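Local coordinates for protein type II secretion ATPase XpsE (Xanthomonas campestris, PDB 2D28) that is the N-terminal domain of an ATPase of the bacterial type II secretion system, at residues A55-C58 and A59-L62; E139-D142 and L143-R146. The protein carries 1 engineered substitution. One frame throughout, in Å; residues are numbered along the deposited sequence.

Contact 1: residues A55-C58 and A59-L62; sequences AETC and AEVL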
# COMPACT_ATOMS: atom_id res chain seq x y z
N ALA A 55 -6.86 -2.11 -2.91
CA ALA A 55 -6.49 -0.68 -3.11
C ALA A 55 -7.69 0.24 -2.90
O ALA A 55 -7.64 1.27 -2.15
CB ALA A 55 -5.88 -0.45 -4.52
N GLU A 56 -8.78 -0.07 -3.60
CA GLU A 56 -9.99 0.72 -3.48
C GLU A 56 -10.49 0.99 -2.08
O GLU A 56 -10.81 2.17 -1.69
CB GLU A 56 -11.14 0.03 -4.23
CG GLU A 56 -12.41 0.89 -4.29
CD GLU A 56 -12.47 1.77 -5.53
OE1 GLU A 56 -11.42 1.86 -6.25
OE2 GLU A 56 -13.58 2.33 -5.79
N THR A 57 -10.55 -0.09 -1.32
CA THR A 57 -11.07 -0.05 -0.00
C THR A 57 -10.12 0.67 0.96
O THR A 57 -10.58 1.41 1.83
CB THR A 57 -11.39 -1.47 0.45
OG1 THR A 57 -12.25 -2.03 -0.55
CG2 THR A 57 -12.25 -1.41 1.75
N CYS A 58 -8.82 0.38 0.87
CA CYS A 58 -7.81 1.12 1.62
C CYS A 58 -8.01 2.63 1.38
O CYS A 58 -8.07 3.42 2.32
CB CYS A 58 -6.41 0.71 1.16
SG CYS A 58 -5.91 -0.87 1.78
N ALA A 59 -8.21 3.03 0.14
CA ALA A 59 -8.37 4.43 -0.18
C ALA A 59 -9.64 5.03 0.39
O ALA A 59 -9.59 6.12 0.95
CB ALA A 59 -8.34 4.62 -1.66
N GLU A 60 -10.76 4.31 0.34
CA GLU A 60 -11.99 4.77 0.94
C GLU A 60 -11.84 4.93 2.38
O GLU A 60 -12.35 5.86 2.92
CB GLU A 60 -13.18 3.80 0.79
CG GLU A 60 -13.71 3.64 -0.60
CD GLU A 60 -14.63 2.40 -0.75
OE1 GLU A 60 -14.75 1.48 0.13
OE2 GLU A 60 -15.31 2.38 -1.77
N VAL A 61 -11.26 3.97 3.07
CA VAL A 61 -11.32 4.00 4.51
C VAL A 61 -10.42 5.08 5.03
O VAL A 61 -10.73 5.74 6.07
CB VAL A 61 -10.98 2.65 5.18
CG1 VAL A 61 -10.71 2.81 6.61
CG2 VAL A 61 -12.14 1.65 4.93
N LEU A 62 -9.31 5.28 4.34
CA LEU A 62 -8.29 6.20 4.83
C LEU A 62 -8.39 7.59 4.18
O LEU A 62 -7.68 8.50 4.57
CB LEU A 62 -6.88 5.59 4.68
CG LEU A 62 -6.52 4.42 5.58
CD1 LEU A 62 -5.19 3.83 5.07
CD2 LEU A 62 -6.43 4.80 7.07
O HOH W 1 -14.93 3.84 -3.99
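Glu56 and Glu60, one helical turn apart, share a single water that donates to both carboxylates, 2.7 Å to Glu56 OE2 and 2.7 Å to Glu60 OE2. The two oxygens stay 4.4 Å from each other, Glu56 OE2 to Glu60 OE2, and the carboxylate planes are turned 64° apart. Glu60 OE2 also forms a salt bridge with Arg19, whose guanidinium in addition donates to Thr57 OG1; that hydroxyl also bonds to Asp53 O, within the same helix. The backbone contributes four successive i to i+4 hydrogen bonds: Ala59 N to Ala55 O, Glu60 N to Glu56 O, Val61 N to Thr57 O at 2.9 Å, and Leu62 N to Cys58 O at 3.0 Å. Glu60 runs back along the preceding turn: with chi1 at -69°, CG sits beside the backbone N and comes within 3.4 Å of Glu56 O, while the extended chain beyond carries OE1 past the Thr57 methyl, CG2. Farther along, Val61 CG2 rests 3.5 Å from Thr57 O, and Leu62 CB lies 3.4 Å from Cys58 O. Thr57 and Val61 turn to helix 6-16, whereas Ala55 and Ala59 pack on Val134 of strand 130-134. Two acidic groups on one helix face would be expected to repel; the bridging water and Arg19 probably offset that cost, and Arg19 also ties the turn to the residues after helix 6-16.

Contact 2: residues E139-D142 and L143-R146; sequences EIDD and LIER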
# COMPACT_ATOMS: atom_id res chain seq x y z
N GLU A 139 1.14 -3.06 -9.67
CA GLU A 139 1.54 -1.87 -10.40
C GLU A 139 2.74 -1.18 -9.75
O GLU A 139 3.62 -0.66 -10.45
CB GLU A 139 0.37 -0.89 -10.54
CG GLU A 139 -0.73 -1.47 -11.40
CD GLU A 139 -1.94 -0.55 -11.57
OE1 GLU A 139 -1.84 0.64 -11.31
OE2 GLU A 139 -2.96 -1.08 -12.01
N ILE A 140 2.72 -1.10 -8.43
CA ILE A 140 3.86 -0.60 -7.65
C ILE A 140 5.09 -1.50 -7.89
O ILE A 140 6.19 -0.99 -8.15
CB ILE A 140 3.51 -0.55 -6.15
CG1 ILE A 140 2.42 0.48 -5.92
CG2 ILE A 140 4.75 -0.23 -5.31
CD1 ILE A 140 1.91 0.57 -4.53
N ASP A 141 4.90 -2.81 -7.80
CA ASP A 141 6.04 -3.73 -8.03
C ASP A 141 6.68 -3.55 -9.40
O ASP A 141 7.89 -3.48 -9.51
CB ASP A 141 5.58 -5.15 -7.90
CG ASP A 141 5.21 -5.49 -6.50
OD1 ASP A 141 5.55 -4.75 -5.53
OD2 ASP A 141 4.53 -6.47 -6.30
N ASP A 142 5.82 -3.37 -10.40
CA ASP A 142 6.24 -3.19 -11.79
C ASP A 142 7.04 -1.91 -11.93
O ASP A 142 8.13 -1.90 -12.51
CB ASP A 142 5.01 -3.12 -12.69
CG ASP A 142 4.40 -4.47 -13.00
OD1 ASP A 142 4.90 -5.54 -12.60
OD2 ASP A 142 3.36 -4.55 -13.61
N LEU A 143 6.57 -0.82 -11.33
CA LEU A 143 7.28 0.45 -11.39
C LEU A 143 8.63 0.34 -10.67
O LEU A 143 9.66 0.88 -11.17
CB LEU A 143 6.50 1.60 -10.73
CG LEU A 143 7.20 2.95 -10.82
CD1 LEU A 143 6.97 3.50 -12.18
CD2 LEU A 143 6.70 3.87 -9.77
N ILE A 144 8.65 -0.31 -9.50
CA ILE A 144 9.91 -0.43 -8.76
C ILE A 144 10.95 -1.07 -9.71
O ILE A 144 12.04 -0.53 -9.81
CB ILE A 144 9.80 -1.26 -7.50
CG1 ILE A 144 8.95 -0.51 -6.43
CG2 ILE A 144 11.24 -1.60 -6.93
CD1 ILE A 144 8.36 -1.42 -5.36
N GLU A 145 10.59 -2.16 -10.38
CA GLU A 145 11.53 -2.89 -11.24
C GLU A 145 11.93 -2.10 -12.50
O GLU A 145 13.11 -2.14 -12.92
CB GLU A 145 10.94 -4.22 -11.71
CG GLU A 145 11.93 -5.15 -12.43
CD GLU A 145 13.23 -5.28 -11.64
OE1 GLU A 145 13.17 -5.79 -10.50
OE2 GLU A 145 14.30 -4.82 -12.12
N ARG A 146 10.95 -1.46 -13.12
CA ARG A 146 11.16 -0.64 -14.28
C ARG A 146 12.08 0.51 -13.98
O ARG A 146 13.04 0.80 -14.71
CB ARG A 146 9.80 -0.15 -14.77
CG ARG A 146 9.85 0.88 -15.84
CD ARG A 146 8.55 0.92 -16.58
NE ARG A 146 7.79 2.09 -16.23
CZ ARG A 146 6.62 2.14 -15.60
NH1 ARG A 146 5.99 1.04 -15.15
NH2 ARG A 146 6.07 3.36 -15.43
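Ile140 and Ile144 make the apolar contact of this turn, CG2 of the first meeting CD1 of the second at 3.8 Å. Ile144 CG1, placed beside its own backbone N by a chi1 of -69°, also lies 3.3 Å from Ile140 O, which runs the side chain back along the preceding turn. Regular alpha-helical hydrogen bonds join the two halves: Leu143 N to Glu139 O, Ile144 N to Ile140 O at 2.9 Å, Glu145 N to Asp141 O, and Arg146 N to Asp142 O at 2.9 Å. Among the charged groups, Asp142 OD2 and Arg146 NH1 remain 6.4 Å apart, too far for a salt bridge. The guanidinium instead has Leu143 CD1 over one face, toward its rim, and donates a hydrogen bond to Gly73 O through NH2. Asp141 OD1 is hydrogen-bonded to His95 ND1, and Glu145 forms a salt bridge with Lys92. The helix thus has a buried apolar side, with its charged groups flanking it: Ile144 packs against Leu88 and Leu91 of helix 88-94, while Ile140 and Leu143 lie on Trp109 of strand 105-110, with Leu143 also reaching Cys97 and Val99 of strand 96-102.

How the contacts relate
Each contact is a stretch of alpha-helix, and the two lie on opposite sides of the chain's centre, about 20 Å apart between centres and about 8 Å at the nearest atoms. Contact 1 is the more enclosed, with four residues buried and one exposed; contact 2 is evenly divided, three and three. Contact 1, on helix 51-62, faces helix 6-16 and one edge strand of the sheet, 130-134; contact 2, on helix 137-147, covers the other two strands, 96-102 and 105-110, together with helix 88-94. In contact 1 neighbouring acids are bridged by water, one of them also paired with Arg19, whereas contact 2 joins isoleucines across a turn, while Asp141, Glu145 and Arg146 each have a separate partner elsewhere in the chain.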